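Local coordinates for protein HTH-type transcriptional repressor NemR (Escherichia coli, PDB 4YZE) that represses transcription of the nemRA-gloA operon by binding the NemR box and takes part in the response to electrophiles and reactive chlorine species, at residues R87-T95 with L165-N173; T11-L22 with E35-P43. The protein carries 5 engineered substitutions. All coordinates share one frame; numbering follows the deposited sequence.

Contact 1: R87-T95 with L165-N173; sequences RILAYYQQT and LYALWLGAN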
# COMPACT_ATOMS: atom_id res chain seq x y z
N ARG A 87 -2.09 -19.04 -14.37
CA ARG A 87 -3.17 -18.12 -14.05
C ARG A 87 -2.78 -17.17 -12.93
O ARG A 87 -3.06 -15.98 -13.00
CB ARG A 87 -4.45 -18.90 -13.71
CG ARG A 87 -4.99 -19.66 -14.91
CD ARG A 87 -6.08 -20.62 -14.48
NE ARG A 87 -6.21 -21.75 -15.40
CZ ARG A 87 -7.21 -22.63 -15.38
NH1 ARG A 87 -8.17 -22.52 -14.48
NH2 ARG A 87 -7.23 -23.62 -16.27
N ILE A 88 -2.11 -17.69 -11.92
CA ILE A 88 -1.60 -16.83 -10.87
C ILE A 88 -0.61 -15.79 -11.41
O ILE A 88 -0.71 -14.61 -11.05
CB ILE A 88 -1.00 -17.65 -9.73
CG1 ILE A 88 -2.14 -18.32 -8.97
CG2 ILE A 88 -0.20 -16.77 -8.79
CD1 ILE A 88 -1.68 -19.39 -8.00
N LEU A 89 0.32 -16.21 -12.27
CA LEU A 89 1.26 -15.27 -12.85
C LEU A 89 0.51 -14.20 -13.65
O LEU A 89 0.94 -13.04 -13.70
CB LEU A 89 2.29 -15.97 -13.73
CG LEU A 89 3.16 -16.99 -12.99
CD1 LEU A 89 4.22 -17.57 -13.90
CD2 LEU A 89 3.81 -16.39 -11.76
N ALA A 90 -0.60 -14.59 -14.27
CA ALA A 90 -1.35 -13.67 -15.11
C ALA A 90 -1.96 -12.53 -14.27
O ALA A 90 -2.13 -11.40 -14.75
CB ALA A 90 -2.42 -14.42 -15.89
N TYR A 91 -2.30 -12.84 -13.02
CA TYR A 91 -2.80 -11.87 -12.07
C TYR A 91 -1.78 -10.75 -11.93
O TYR A 91 -2.14 -9.57 -12.01
CB TYR A 91 -3.04 -12.55 -10.72
CG TYR A 91 -3.34 -11.66 -9.52
CD1 TYR A 91 -4.51 -10.92 -9.43
CD2 TYR A 91 -2.46 -11.64 -8.43
CE1 TYR A 91 -4.79 -10.14 -8.30
CE2 TYR A 91 -2.72 -10.88 -7.31
CZ TYR A 91 -3.88 -10.13 -7.24
OH TYR A 91 -4.13 -9.37 -6.10
N TYR A 92 -0.51 -11.09 -11.76
CA TYR A 92 0.49 -10.04 -11.72
C TYR A 92 0.75 -9.41 -13.08
O TYR A 92 1.06 -8.21 -13.16
CB TYR A 92 1.78 -10.52 -11.08
CG TYR A 92 1.66 -10.78 -9.61
CD1 TYR A 92 1.90 -9.77 -8.68
CD2 TYR A 92 1.32 -12.04 -9.14
CE1 TYR A 92 1.79 -10.02 -7.30
CE2 TYR A 92 1.21 -12.29 -7.79
CZ TYR A 92 1.46 -11.28 -6.87
OH TYR A 92 1.35 -11.55 -5.53
N GLN A 93 0.67 -10.21 -14.15
CA GLN A 93 0.97 -9.67 -15.48
C GLN A 93 -0.12 -8.68 -15.91
O GLN A 93 0.18 -7.64 -16.50
CB GLN A 93 1.14 -10.80 -16.51
CG GLN A 93 1.44 -10.34 -17.94
CD GLN A 93 2.78 -9.63 -18.07
OE1 GLN A 93 2.84 -8.47 -18.51
NE2 GLN A 93 3.85 -10.32 -17.72
N GLN A 94 -1.37 -8.99 -15.59
CA GLN A 94 -2.49 -8.08 -15.86
C GLN A 94 -2.34 -6.76 -15.08
O GLN A 94 -2.62 -5.69 -15.59
CB GLN A 94 -3.81 -8.74 -15.46
CG GLN A 94 -4.87 -8.74 -16.56
CD GLN A 94 -5.18 -10.14 -17.06
OE1 GLN A 94 -4.27 -10.91 -17.37
NE2 GLN A 94 -6.46 -10.48 -17.14
N THR A 95 -1.90 -6.87 -13.83
CA THR A 95 -1.65 -5.71 -13.00
C THR A 95 -0.62 -4.83 -13.69
O THR A 95 -0.79 -3.61 -13.77
CB THR A 95 -1.12 -6.11 -11.62
OG1 THR A 95 -2.09 -6.94 -10.96
CG2 THR A 95 -0.86 -4.87 -10.78
N LEU A 165 0.76 -12.81 -1.15
CA LEU A 165 0.66 -12.42 -2.56
C LEU A 165 -0.16 -11.14 -2.70
O LEU A 165 0.16 -10.24 -3.50
CB LEU A 165 0.01 -13.52 -3.39
CG LEU A 165 0.77 -14.82 -3.68
CD1 LEU A 165 -0.10 -15.77 -4.48
CD2 LEU A 165 2.08 -14.56 -4.44
N TYR A 166 -1.23 -11.05 -1.91
CA TYR A 166 -2.08 -9.86 -1.95
C TYR A 166 -1.33 -8.68 -1.35
O TYR A 166 -1.32 -7.59 -1.91
CB TYR A 166 -3.41 -10.11 -1.24
CG TYR A 166 -4.32 -8.91 -1.29
CD1 TYR A 166 -4.99 -8.57 -2.46
CD2 TYR A 166 -4.49 -8.10 -0.18
CE1 TYR A 166 -5.82 -7.47 -2.52
CE2 TYR A 166 -5.33 -6.98 -0.23
CZ TYR A 166 -5.99 -6.67 -1.41
OH TYR A 166 -6.81 -5.57 -1.48
N ALA A 167 -0.69 -8.89 -0.20
CA ALA A 167 0.06 -7.80 0.43
C ALA A 167 1.14 -7.33 -0.54
O ALA A 167 1.38 -6.13 -0.69
CB ALA A 167 0.68 -8.26 1.71
N LEU A 168 1.77 -8.28 -1.22
CA LEU A 168 2.85 -7.92 -2.16
C LEU A 168 2.33 -7.07 -3.32
O LEU A 168 2.95 -6.06 -3.71
CB LEU A 168 3.49 -9.20 -2.71
CG LEU A 168 4.93 -9.28 -3.22
CD1 LEU A 168 5.05 -10.29 -4.37
CD2 LEU A 168 5.52 -7.97 -3.62
N TRP A 169 1.22 -7.51 -3.90
CA TRP A 169 0.55 -6.79 -4.99
C TRP A 169 0.17 -5.37 -4.58
O TRP A 169 0.35 -4.42 -5.34
CB TRP A 169 -0.71 -7.59 -5.36
CG TRP A 169 -1.60 -6.95 -6.38
CD1 TRP A 169 -1.55 -7.11 -7.74
CD2 TRP A 169 -2.72 -6.08 -6.13
NE1 TRP A 169 -2.55 -6.38 -8.34
CE2 TRP A 169 -3.28 -5.74 -7.38
CE3 TRP A 169 -3.30 -5.55 -4.97
CZ2 TRP A 169 -4.39 -4.89 -7.50
CZ3 TRP A 169 -4.40 -4.71 -5.09
CH2 TRP A 169 -4.93 -4.38 -6.35
N LEU A 170 -0.34 -5.23 -3.36
CA LEU A 170 -0.78 -3.95 -2.80
C LEU A 170 0.43 -3.03 -2.63
O LEU A 170 0.43 -1.87 -3.08
CB LEU A 170 -1.50 -4.20 -1.45
CG LEU A 170 -2.92 -3.68 -1.21
CD1 LEU A 170 -3.36 -3.96 0.22
CD2 LEU A 170 -3.04 -2.20 -1.50
N GLY A 171 1.49 -3.55 -2.01
CA GLY A 171 2.65 -2.71 -1.72
C GLY A 171 3.39 -2.33 -3.00
O GLY A 171 3.94 -1.22 -3.13
N ALA A 172 3.38 -3.23 -3.96
CA ALA A 172 4.13 -2.96 -5.18
C ALA A 172 3.42 -1.88 -5.98
O ALA A 172 4.07 -1.03 -6.59
CB ALA A 172 4.32 -4.24 -6.04
N ASN A 173 2.09 -1.96 -6.00
CA ASN A 173 1.27 -0.93 -6.63
C ASN A 173 1.47 0.44 -6.01
O ASN A 173 1.60 1.45 -6.71
CB ASN A 173 -0.22 -1.33 -6.61
CG ASN A 173 -0.61 -2.17 -7.83
OD1 ASN A 173 -0.59 -1.67 -8.95
ND2 ASN A 173 -0.94 -3.45 -7.61
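Trp169 gives its indole N-H to the hydroxyl of Thr95, with Trp169 NE1 2.7 Å from Thr95 OG1, the oxygen lying in the plane of the indole at its edge, although the N-H is bent at 142°. The same hydroxyl donates to Tyr91 O, one turn back on its own helix, so OG1 is gripped by two bonds and its rotation is set. A second bond crosses where Tyr92 OH donates to Leu165 O at 2.7 Å. It arrives at a steep C=O angle of 104°, on the opposite face of the carbonyl from the helical donor Trp169 N.

The indole itself is sandwiched. Over one face Tyr91 makes an offset stack with the five-membered ring, centroids 4.8 Å apart and planes at 22°, Tyr91 OH lying 3.5 Å from Trp169 CG. Asn173 ND2 sits over the centre of the other face, held there by its bond to Trp169 O. With CG anti to the backbone N, the indole of Trp169 is carried between Tyr91 and Thr95 of helix 84-97. Trp169 CB meets Tyr92 CE1 at 4.0 Å, and Leu165 CD2 packs against the Tyr92 ring. Outward, Ile88 CG2 barely meets Leu165 CD1 at 4.4 Å. A leucine in place of Trp169 would probably leave Thr95 OG1 without its donor and Tyr91 without its stacking partner, opening a gap between the helices.

The axes of the two segments run nearly parallel and come no closer than 11.7 Å, a spacing bridged by large aromatic side chains; Tyr92 OH and Trp169 NE1 are hydrogen-bonded across it, whereas Tyr91 OH lies over the indole. Because the side chain of Trp169 also lies about 4 Å from that of Cys108, which is central to the response to reactive chlorine species, this aromatic cluster probably helps shape the surroundings of the sensing cysteine.

Contact 2: T11-L22 with E35-P43; sequences TREHLLATGEQL and ELLKTAEVP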
# COMPACT_ATOMS: atom_id res chain seq x y z
N THR A 11 -30.13 4.53 -14.00
CA THR A 11 -29.74 5.74 -13.28
C THR A 11 -28.86 5.38 -12.09
O THR A 11 -27.79 5.98 -11.88
CB THR A 11 -30.98 6.49 -12.75
OG1 THR A 11 -31.89 6.74 -13.83
CG2 THR A 11 -30.57 7.82 -12.11
N ARG A 12 -29.32 4.41 -11.32
CA ARG A 12 -28.57 3.90 -10.17
C ARG A 12 -27.14 3.51 -10.54
O ARG A 12 -26.19 3.94 -9.88
CB ARG A 12 -29.30 2.71 -9.56
CG ARG A 12 -29.08 2.58 -8.07
CD ARG A 12 -29.75 1.34 -7.52
NE ARG A 12 -29.28 1.04 -6.17
CZ ARG A 12 -28.16 0.37 -5.90
NH1 ARG A 12 -27.39 -0.06 -6.89
NH2 ARG A 12 -27.81 0.13 -4.64
N GLU A 13 -26.97 2.71 -11.59
CA GLU A 13 -25.63 2.32 -12.04
C GLU A 13 -24.84 3.54 -12.50
O GLU A 13 -23.63 3.63 -12.27
CB GLU A 13 -25.70 1.29 -13.17
CG GLU A 13 -26.08 -0.12 -12.74
CD GLU A 13 -24.98 -0.81 -11.93
OE1 GLU A 13 -23.80 -0.77 -12.36
OE2 GLU A 13 -25.30 -1.38 -10.86
N HIS A 14 -25.53 4.48 -13.14
CA HIS A 14 -24.87 5.68 -13.62
C HIS A 14 -24.24 6.47 -12.48
O HIS A 14 -23.08 6.87 -12.58
CB HIS A 14 -25.83 6.57 -14.41
CG HIS A 14 -25.16 7.74 -15.05
ND1 HIS A 14 -23.95 7.63 -15.72
CD2 HIS A 14 -25.51 9.04 -15.13
CE1 HIS A 14 -23.59 8.81 -16.17
NE2 HIS A 14 -24.53 9.69 -15.83
N LEU A 15 -24.99 6.68 -11.40
CA LEU A 15 -24.46 7.35 -10.22
C LEU A 15 -23.26 6.59 -9.63
O LEU A 15 -22.21 7.18 -9.33
CB LEU A 15 -25.54 7.51 -9.15
CG LEU A 15 -26.62 8.58 -9.36
CD1 LEU A 15 -27.77 8.40 -8.40
CD2 LEU A 15 -26.03 9.98 -9.22
N LEU A 16 -23.40 5.28 -9.48
CA LEU A 16 -22.33 4.48 -8.90
C LEU A 16 -21.06 4.57 -9.75
O LEU A 16 -19.97 4.79 -9.21
CB LEU A 16 -22.79 3.03 -8.74
CG LEU A 16 -23.92 2.87 -7.72
CD1 LEU A 16 -24.53 1.47 -7.79
CD2 LEU A 16 -23.44 3.17 -6.30
N ALA A 17 -21.23 4.46 -11.06
CA ALA A 17 -20.10 4.51 -12.00
C ALA A 17 -19.38 5.85 -11.93
O ALA A 17 -18.15 5.91 -11.85
CB ALA A 17 -20.57 4.23 -13.42
N THR A 18 -20.16 6.92 -11.98
CA THR A 18 -19.62 8.27 -11.88
C THR A 18 -18.86 8.43 -10.56
O THR A 18 -17.74 8.94 -10.54
CB THR A 18 -20.73 9.32 -11.93
OG1 THR A 18 -21.59 9.03 -13.04
CG2 THR A 18 -20.14 10.71 -12.09
N GLY A 19 -19.47 7.98 -9.47
CA GLY A 19 -18.85 8.05 -8.15
C GLY A 19 -17.52 7.33 -8.10
O GLY A 19 -16.58 7.80 -7.46
N GLU A 20 -17.44 6.18 -8.76
CA GLU A 20 -16.20 5.42 -8.77
C GLU A 20 -15.10 6.20 -9.50
O GLU A 20 -14.01 6.37 -8.96
CB GLU A 20 -16.39 4.02 -9.37
CG GLU A 20 -15.09 3.21 -9.46
CD GLU A 20 -15.32 1.72 -9.68
OE1 GLU A 20 -14.33 1.01 -9.92
OE2 GLU A 20 -16.49 1.27 -9.59
N GLN A 21 -15.40 6.70 -10.70
CA GLN A 21 -14.44 7.49 -11.47
C GLN A 21 -13.91 8.68 -10.66
O GLN A 21 -12.70 8.91 -10.62
CB GLN A 21 -15.05 7.97 -12.79
N LEU A 22 -14.81 9.40 -10.00
CA LEU A 22 -14.43 10.58 -9.22
C LEU A 22 -13.64 10.24 -7.95
O LEU A 22 -12.66 10.93 -7.64
CB LEU A 22 -15.67 11.41 -8.85
CG LEU A 22 -16.33 12.24 -9.95
CD1 LEU A 22 -17.63 12.84 -9.43
CD2 LEU A 22 -15.37 13.34 -10.40
N GLU A 35 -20.52 17.87 -6.86
CA GLU A 35 -19.62 17.50 -7.94
C GLU A 35 -20.10 16.20 -8.59
O GLU A 35 -20.15 16.06 -9.81
CB GLU A 35 -18.19 17.35 -7.42
CG GLU A 35 -17.18 16.89 -8.47
CD GLU A 35 -15.77 16.79 -7.91
OE1 GLU A 35 -15.62 16.82 -6.67
OE2 GLU A 35 -14.82 16.68 -8.72
N LEU A 36 -20.49 15.25 -7.74
CA LEU A 36 -20.99 13.97 -8.21
C LEU A 36 -22.25 14.15 -9.06
O LEU A 36 -22.35 13.61 -10.16
CB LEU A 36 -21.27 13.06 -7.02
CG LEU A 36 -21.67 11.60 -7.25
CD1 LEU A 36 -23.17 11.43 -7.38
CD2 LEU A 36 -20.97 11.02 -8.47
N LEU A 37 -23.22 14.93 -8.55
CA LEU A 37 -24.50 15.05 -9.24
C LEU A 37 -24.37 15.82 -10.55
O LEU A 37 -25.03 15.50 -11.54
CB LEU A 37 -25.53 15.73 -8.35
CG LEU A 37 -25.83 15.12 -6.98
CD1 LEU A 37 -26.88 15.96 -6.27
CD2 LEU A 37 -26.28 13.68 -7.10
N LYS A 38 -23.52 16.84 -10.56
CA LYS A 38 -23.34 17.65 -11.77
C LYS A 38 -22.64 16.84 -12.84
O LYS A 38 -22.95 16.95 -14.02
CB LYS A 38 -22.57 18.93 -11.45
N THR A 39 -21.68 16.02 -12.42
CA THR A 39 -20.96 15.14 -13.33
C THR A 39 -21.87 14.02 -13.88
O THR A 39 -21.79 13.66 -15.06
CB THR A 39 -19.74 14.52 -12.63
OG1 THR A 39 -18.99 15.56 -11.97
CG2 THR A 39 -18.83 13.80 -13.64
N ALA A 40 -22.74 13.49 -13.02
CA ALA A 40 -23.65 12.43 -13.45
C ALA A 40 -24.89 12.99 -14.15
O ALA A 40 -25.66 12.23 -14.75
CB ALA A 40 -24.06 11.58 -12.26
N GLU A 41 -25.07 14.30 -14.06
CA GLU A 41 -26.26 14.97 -14.58
C GLU A 41 -27.53 14.34 -14.01
O GLU A 41 -28.44 13.94 -14.74
CB GLU A 41 -26.27 14.97 -16.11
CG GLU A 41 -25.11 15.74 -16.70
CD GLU A 41 -25.11 15.75 -18.21
OE1 GLU A 41 -26.21 15.88 -18.80
OE2 GLU A 41 -24.02 15.62 -18.80
N VAL A 42 -27.57 14.26 -12.69
CA VAL A 42 -28.67 13.64 -11.99
C VAL A 42 -29.15 14.56 -10.88
O VAL A 42 -28.35 14.97 -10.03
CB VAL A 42 -28.25 12.29 -11.38
CG1 VAL A 42 -29.36 11.74 -10.50
CG2 VAL A 42 -27.86 11.29 -12.48
N PRO A 43 -30.45 14.88 -10.87
CA PRO A 43 -30.99 15.80 -9.86
C PRO A 43 -30.81 15.28 -8.43
O PRO A 43 -30.69 14.06 -8.19
CB PRO A 43 -32.48 15.89 -10.22
CG PRO A 43 -32.75 14.69 -11.07
CD PRO A 43 -31.48 14.40 -11.81
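Leu36 plugs into the side of helix 10-26 in a mainly apolar helix-to-helix contact within the N-terminal DNA-binding domain, where segment 11-22 meets the end of helix 33-40 and the turn after it. The axes of the two segments lie 9.5 Å apart at 119°, a steep crossing with Gly19 close to it. Leu36 sits as a knob in a hole made by Leu15, Thr18, Gly19 and Leu22, and the missing side chain of Gly19 lets Leu36 CD2 come within 3.5 Å of Gly19 N. The other methyl of the knob, Leu36 CD1, meets Leu15 CD2 at 3.7 Å.

That single methyl of Leu15 also touches Ala40 CB and the branches of Val42, tying the helix end and the turn to one side chain. Leu22 CD1 lies against Leu36 CA at 3.7 Å. Both threonines turn OG1 back along their own helices, Thr18 to His14 O and Thr39 to Glu35 O; chi1 of -48° and -49° sets OG1 beside the backbone N and CG2 anti to it, and the two CG2 methyls of Thr18 and Thr39 meet at 3.7 Å between the helices. At the more exposed border, the edge of the His14 ring reaches Ala40 O through a weak, bent bond from His14 NE2, 3.0 Å long, while Thr18 OG1 lies over one ring face.

Glu41, with positive phi, is the C-prime residue of a Schellman motif that closes helix 33-40; Val42 then turns its side chain toward segment 11-22, against Leu15 CD2, and Pro43 stands at the N-cap position of the next helix. This is the arrangement of the TetR-family helix-turn-helix: helix 10-26 braces helix 33-40 and the turn leading to helix 44-50, which by its place in the predicted motif is probably the recognition helix.

How the contacts relate
Contact 1 is a buried joint of the C-terminal domain, whereas contact 2 is a partly buried one in the N-terminal DNA-binding domain; they share no helix, lie on opposite sides of the chain's centre and do not touch. Their centres are 30 Å apart. In 87-95 with 165-173, nearly parallel helices are spanned by aromatic rings and short hydrogen bonds, close to the subunit interface, where Leu168 packs on Ala167 of the second subunit. In 11-22 with 35-43, steeply crossed helices approach more closely through aliphatic side chains, the one bond between them being weak. Helix 54-79 lies near both, meeting Tyr91 and Trp169 through Tyr69, and the far side of helix 10-26 at Leu16 through Phe57.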